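Local coordinates for pseudouridylate synthase RPUSD4, mitochondrial (Homo sapiens, PDB 5UBA), which catalyses the isomerization of uridine to pseudouridine in mitochondrial RNAs, including the 16S ribosomal RNA, a modification required for assembling a functional mitochondrial ribosome, at residues K34-I39 against K96-Q101; E104-R109 against R255-P260. All blocks are in the same frame, centred on the assembly; numbering follows the deposited sequence.

Contact 1 (K34-I39 against K96-Q101); sequences KNLVVI and KDMAHQ
Met98, in the first turn of helix 96-107, reaches across to Asn35, just before strand 36-41, and Leu36, its first residue. Met98 CB points toward them, and CG, anti to the backbone N (chi1 -179°), makes two approaches: to Asn35 CB at 4.2 Å and, more loosely, to Leu36 CD2 at 4.4 Å. Two bends, about CB-CG (chi2 56°) and CG-SD (chi3 61°), swing the CE methyl of Met98 beside the Asn35 amide, 3.9 Å from ND2 and 4.2 Å from CG. Met98 thus lies alongside Asn35, CG at its root and CE at its amide, and the two chains run at a slant to each other. These are van der Waals touches, which bury 108 Å² in all, counting both sides. An aspartate accepts backbone N-H groups on each side: Asp33 OD1 those of Asn35 and Leu36, Asp95 OD2 that of Met98. Asn35 also shares a backbone hydrogen bond with Trp94. The arrangement is helix-on-sheet packing: in this RluA-family synthase domain, the start of helix 96-107 lies over the loop-to-strand junction that opens strand 36-41, a member of a four-stranded antiparallel sheet.

Contact 2 (E104-R109 against R255-P260); sequences ELFRTR and RQLILP
Arg107 NE donates a 2.8 Å bond to Glu104 OE1 in the helical turn whose neighbouring side chains, Leu105 and Phe106, meet Leu257 of strand 252-259 and Pro260 just beyond its end. A second bond of the same length runs from Arg107 NH2 to Glu104 OE2, so the guanidinium takes the carboxylate side-on, one nitrogen to each oxygen. Both bonds are nearly straight (172° and 170°) and use the syn sides of the oxygens, although the nitrogens stand well out of the carboxylate plane. This salt bridge lies on the exposed surface of the helix and fixes how the two charged groups are turned.

The contact itself is apolar. The two methyls of Leu105 abut the Pro260 ring: Leu105 CD2 is 3.8 Å from Pro260 CG, and Leu105 CD1 is 4.0 Å from Pro260 CD. The Phe106 side chain sets off across the strand segment rather than toward it, and with CG beside the backbone N (chi1 -79°) its ring carries CZ, at the ring edge, to Leu257 CD1 at 4.1 Å, the two side chains crossing at roughly a right angle. Leu259 CD2 approaches Phe106 CE2 more loosely, at 4.5 Å. The Phe106 ring also stacks with His80 and touches Lys113 of strand 112-120.

Just past Phe106 a Schellman motif, with Arg109 N bonded to Phe106 O, Gln110 N to Leu105 O, and Arg109 at positive phi as the C-prime residue, closes helix 96-107 over the end of strand 252-259 in the mixed sheet of the pseudouridine synthase fold.

Helix 96-107 is common to both contacts: its first turns rest on strand 36-41 in contact 1, its last on strand 252-259 in contact 2. The contact centres are 12 Å apart, on the same side of the chain's centre, and they touch where Leu36 CD1 packs 4.0 Å from Leu259 CD1. Along the chain they come in series, contact 1 closing before contact 2 opens. Since strand 36-41 belongs to the four-stranded antiparallel sheet and strand 252-259 to the mixed sheet, the helix spans the place where the two sheets meet and packs on both. Asp83, probably the catalytic residue, lies in sequence between the segments of contact 1, but both contacts are structural packing away from that site.

Contact 1 (K34-I39 against K96-Q101)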
loop_
_atom_site.group_PDB
_atom_site.type_symbol
_atom_site.label_atom_id
_atom_site.label_comp_id
_atom_site.label_asym_id
_atom_site.label_seq_id
_atom_site.Cartn_x
_atom_site.Cartn_y
_atom_site.Cartn_z
ATOM N N LYS A 34 24.538 -1.697 8.738
ATOM C CA LYS A 34 25.591 -1.419 7.759
ATOM C C LYS A 34 25.110 -1.550 6.318
ATOM O O LYS A 34 25.695 -0.947 5.440
ATOM C CB LYS A 34 26.831 -2.303 8.000
ATOM C CG LYS A 34 26.693 -3.744 7.539
ATOM C CD LYS A 34 27.852 -4.611 8.016
ATOM C CE LYS A 34 27.640 -6.059 7.616
ATOM N N ASN A 35 24.027 -2.308 6.095
ATOM C CA ASN A 35 23.479 -2.546 4.760
ATOM C C ASN A 35 22.317 -1.621 4.371
ATOM O O ASN A 35 22.235 -1.173 3.232
ATOM C CB ASN A 35 22.948 -3.978 4.647
ATOM C CG ASN A 35 24.011 -5.036 4.900
ATOM O OD1 ASN A 35 23.795 -5.975 5.663
ATOM N ND2 ASN A 35 25.137 -4.897 4.247
ATOM N N LEU A 36 21.420 -1.385 5.328
ATOM C CA LEU A 36 20.097 -0.817 5.012
ATOM C C LEU A 36 19.770 0.426 5.817
ATOM O O LEU A 36 20.198 0.583 6.963
ATOM C CB LEU A 36 18.993 -1.841 5.292
ATOM C CG LEU A 36 19.135 -3.246 4.723
ATOM C CD1 LEU A 36 17.934 -4.071 5.180
ATOM C CD2 LEU A 36 19.181 -3.197 3.215
ATOM N N VAL A 37 18.974 1.288 5.194
ATOM C CA VAL A 37 18.259 2.365 5.883
ATOM C C VAL A 37 16.780 2.143 5.585
ATOM O O VAL A 37 16.376 2.174 4.428
ATOM C CB VAL A 37 18.675 3.756 5.382
ATOM C CG1 VAL A 37 17.877 4.838 6.108
ATOM C CG2 VAL A 37 20.171 3.976 5.614
ATOM N N VAL A 38 15.984 1.947 6.634
ATOM C CA VAL A 38 14.554 1.677 6.447
ATOM C C VAL A 38 13.789 2.913 6.890
ATOM O O VAL A 38 13.890 3.298 8.058
ATOM C CB VAL A 38 14.087 0.432 7.215
ATOM C CG1 VAL A 38 12.630 0.135 6.865
ATOM C CG2 VAL A 38 15.001 -0.741 6.899
ATOM N N ILE A 39 13.036 3.492 5.967
ATOM C CA ILE A 39 12.259 4.706 6.220
ATOM C C ILE A 39 10.763 4.401 6.320
ATOM O O ILE A 39 10.292 3.317 5.967
ATOM C CB ILE A 39 12.510 5.796 5.164
ATOM C CG1 ILE A 39 12.055 5.360 3.787
ATOM C CG2 ILE A 39 13.978 6.197 5.151
ATOM C CD1 ILE A 39 12.092 6.459 2.759
ATOM N N LYS A 96 24.945 -0.688 -4.148
ATOM C CA LYS A 96 24.141 -1.069 -5.314
ATOM C C LYS A 96 23.922 -2.580 -5.414
ATOM O O LYS A 96 22.844 -3.020 -5.832
ATOM C CB LYS A 96 24.818 -0.593 -6.605
ATOM C CG LYS A 96 23.934 -0.671 -7.835
ATOM C CD LYS A 96 24.421 0.246 -8.961
ATOM C CE LYS A 96 23.251 0.791 -9.764
ATOM N NZ LYS A 96 22.401 -0.303 -10.310
ATOM N N ASP A 97 24.945 -3.355 -5.078
ATOM C CA ASP A 97 24.826 -4.807 -5.155
ATOM C C ASP A 97 23.878 -5.331 -4.096
ATOM O O ASP A 97 23.116 -6.265 -4.367
ATOM C CB ASP A 97 26.189 -5.497 -5.062
ATOM C CG ASP A 97 27.052 -5.236 -6.274
ATOM O OD1 ASP A 97 26.529 -5.088 -7.401
ATOM O OD2 ASP A 97 28.274 -5.177 -6.095
ATOM N N MET A 98 23.876 -4.708 -2.921
ATOM C CA MET A 98 22.892 -5.080 -1.888
ATOM C C MET A 98 21.474 -4.699 -2.313
ATOM O O MET A 98 20.524 -5.478 -2.092
ATOM C CB MET A 98 23.243 -4.436 -0.542
ATOM C CG MET A 98 22.290 -4.785 0.597
ATOM S SD MET A 98 22.108 -6.566 0.864
ATOM C CE MET A 98 23.786 -7.065 1.260
ATOM N N ALA A 99 21.314 -3.524 -2.942
ATOM C CA ALA A 99 20.027 -3.147 -3.527
ATOM C C ALA A 99 19.555 -4.212 -4.499
ATOM O O ALA A 99 18.401 -4.610 -4.448
ATOM C CB ALA A 99 20.085 -1.799 -4.230
ATOM N N HIS A 100 20.460 -4.685 -5.363
ATOM C CA HIS A 100 20.096 -5.743 -6.306
ATOM C C HIS A 100 19.715 -7.031 -5.587
ATOM O O HIS A 100 18.759 -7.695 -6.001
ATOM C CB HIS A 100 21.235 -6.024 -7.297
ATOM C CG HIS A 100 21.415 -4.946 -8.311
ATOM N ND1 HIS A 100 22.545 -4.851 -9.097
ATOM C CD2 HIS A 100 20.620 -3.909 -8.662
ATOM C CE1 HIS A 100 22.429 -3.803 -9.893
ATOM N NE2 HIS A 100 21.272 -3.214 -9.649
ATOM N N GLN A 101 20.439 -7.354 -4.524
ATOM C CA GLN A 101 20.137 -8.555 -3.723
ATOM C C GLN A 101 18.724 -8.483 -3.126
ATOM O O GLN A 101 17.917 -9.428 -3.224
ATOM C CB GLN A 101 21.178 -8.725 -2.637
ATOM C CG GLN A 101 21.110 -10.046 -1.909
ATOM C CD GLN A 101 22.170 -10.166 -0.833
ATOM O OE1 GLN A 101 23.276 -9.633 -0.971
ATOM N NE2 GLN A 101 21.843 -10.863 0.238
#

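Contact 2 (E104-R109 against R255-P260)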
loop_
_atom_site.group_PDB
_atom_site.type_symbol
_atom_site.label_atom_id
_atom_site.label_comp_id
_atom_site.label_asym_id
_atom_site.label_seq_id
_atom_site.Cartn_x
_atom_site.Cartn_y
_atom_site.Cartn_z
ATOM N N GLU A 104 16.067 -8.792 -5.735
ATOM C CA GLU A 104 15.922 -10.213 -6.106
ATOM C C GLU A 104 15.100 -10.984 -5.068
ATOM O O GLU A 104 14.317 -11.857 -5.447
ATOM C CB GLU A 104 17.303 -10.833 -6.332
ATOM C CG GLU A 104 17.351 -12.290 -6.783
ATOM C CD GLU A 104 16.777 -12.547 -8.156
ATOM O OE1 GLU A 104 16.353 -11.620 -8.893
ATOM O OE2 GLU A 104 16.744 -13.758 -8.513
ATOM N N LEU A 105 15.250 -10.666 -3.783
ATOM C CA LEU A 105 14.384 -11.243 -2.756
ATOM C C LEU A 105 12.916 -10.935 -3.025
ATOM O O LEU A 105 12.050 -11.824 -2.861
ATOM C CB LEU A 105 14.785 -10.783 -1.356
ATOM C CG LEU A 105 16.159 -11.201 -0.822
ATOM C CD1 LEU A 105 16.475 -10.578 0.517
ATOM C CD2 LEU A 105 16.259 -12.723 -0.752
ATOM N N PHE A 106 12.605 -9.701 -3.428
ATOM C CA PHE A 106 11.234 -9.369 -3.779
ATOM C C PHE A 106 10.769 -10.107 -5.031
ATOM O O PHE A 106 9.668 -10.630 -5.060
ATOM C CB PHE A 106 11.030 -7.852 -3.984
ATOM C CG PHE A 106 10.892 -7.061 -2.710
ATOM C CD1 PHE A 106 9.649 -6.837 -2.149
ATOM C CD2 PHE A 106 11.990 -6.521 -2.096
ATOM C CE1 PHE A 106 9.520 -6.085 -0.991
ATOM C CE2 PHE A 106 11.875 -5.784 -0.931
ATOM C CZ PHE A 106 10.624 -5.570 -0.375
ATOM N N ARG A 107 11.602 -10.100 -6.083
ATOM C CA ARG A 107 11.247 -10.753 -7.362
ATOM C C ARG A 107 10.900 -12.222 -7.165
ATOM O O ARG A 107 9.994 -12.753 -7.816
ATOM C CB ARG A 107 12.415 -10.673 -8.361
ATOM C CG ARG A 107 12.034 -11.057 -9.789
ATOM C CD ARG A 107 13.259 -11.253 -10.685
ATOM N NE ARG A 107 14.089 -12.397 -10.315
ATOM C CZ ARG A 107 13.843 -13.671 -10.624
ATOM N NH1 ARG A 107 12.766 -14.025 -11.329
ATOM N NH2 ARG A 107 14.688 -14.607 -10.214
ATOM N N THR A 108 11.666 -12.875 -6.305
ATOM C CA THR A 108 11.512 -14.319 -6.053
ATOM C C THR A 108 10.568 -14.632 -4.881
ATOM O O THR A 108 10.559 -15.755 -4.368
ATOM C CB THR A 108 12.883 -14.989 -5.821
ATOM O OG1 THR A 108 13.547 -14.439 -4.672
ATOM C CG2 THR A 108 13.775 -14.855 -7.086
ATOM N N ARG A 109 9.826 -13.623 -4.407
ATOM C CA ARG A 109 8.770 -13.828 -3.394
ATOM C C ARG A 109 9.250 -14.381 -2.056
ATOM O O ARG A 109 8.551 -15.161 -1.385
ATOM C CB ARG A 109 7.623 -14.651 -3.975
ATOM C CG ARG A 109 7.062 -14.045 -5.236
ATOM C CD ARG A 109 5.863 -14.810 -5.750
ATOM N NE ARG A 109 5.571 -14.441 -7.136
ATOM C CZ ARG A 109 4.626 -14.998 -7.888
ATOM N NH1 ARG A 109 3.823 -15.943 -7.397
ATOM N NH2 ARG A 109 4.458 -14.575 -9.140
ATOM N N ARG A 255 2.629 -2.045 6.572
ATOM C CA ARG A 255 2.798 -2.266 7.992
ATOM C C ARG A 255 4.048 -3.029 8.357
ATOM O O ARG A 255 4.690 -2.743 9.371
ATOM C CB ARG A 255 1.566 -3.021 8.517
ATOM C CG ARG A 255 1.640 -3.452 9.959
ATOM C CD ARG A 255 1.636 -2.276 10.880
ATOM N NE ARG A 255 1.436 -2.713 12.247
ATOM C CZ ARG A 255 1.360 -1.893 13.285
ATOM N NH1 ARG A 255 1.470 -0.575 13.125
ATOM N NH2 ARG A 255 1.152 -2.406 14.504
ATOM N N GLN A 256 4.340 -4.076 7.611
ATOM C CA GLN A 256 5.418 -4.972 7.986
ATOM C C GLN A 256 6.116 -5.558 6.765
ATOM O O GLN A 256 5.466 -5.869 5.774
ATOM C CB GLN A 256 4.837 -6.104 8.832
ATOM C CG GLN A 256 5.800 -7.190 9.272
ATOM C CD GLN A 256 5.154 -8.159 10.233
ATOM O OE1 GLN A 256 3.984 -8.535 10.054
ATOM N NE2 GLN A 256 5.897 -8.572 11.269
ATOM N N LEU A 257 7.433 -5.770 6.885
ATOM C CA LEU A 257 8.227 -6.530 5.924
ATOM C C LEU A 257 9.086 -7.498 6.681
ATOM O O LEU A 257 9.740 -7.092 7.641
ATOM C CB LEU A 257 9.187 -5.619 5.155
ATOM C CG LEU A 257 8.715 -4.770 4.010
ATOM C CD1 LEU A 257 9.910 -4.067 3.381
ATOM C CD2 LEU A 257 7.977 -5.599 2.950
ATOM N N ILE A 258 9.112 -8.760 6.268
ATOM C CA ILE A 258 10.033 -9.724 6.882
ATOM C C ILE A 258 10.993 -10.144 5.765
ATOM O O ILE A 258 10.567 -10.740 4.771
ATOM C CB ILE A 258 9.328 -10.934 7.519
ATOM C CG1 ILE A 258 8.222 -10.473 8.490
ATOM C CG2 ILE A 258 10.366 -11.812 8.233
ATOM C CD1 ILE A 258 7.389 -11.616 9.040
ATOM N N LEU A 259 12.265 -9.775 5.925
ATOM C CA LEU A 259 13.310 -10.039 4.936
ATOM C C LEU A 259 14.131 -11.221 5.445
ATOM O O LEU A 259 14.507 -11.242 6.613
ATOM C CB LEU A 259 14.268 -8.851 4.804
ATOM C CG LEU A 259 13.834 -7.559 4.141
ATOM C CD1 LEU A 259 14.904 -6.486 4.352
ATOM C CD2 LEU A 259 13.654 -7.794 2.659
ATOM N N PRO A 260 14.438 -12.192 4.572
ATOM C CA PRO A 260 15.381 -13.232 4.984
ATOM C C PRO A 260 16.771 -12.649 5.233
ATOM O O PRO A 260 17.052 -11.496 4.861
ATOM C CB PRO A 260 15.372 -14.221 3.806
ATOM C CG PRO A 260 14.824 -13.481 2.659
ATOM C CD PRO A 260 13.998 -12.335 3.180
#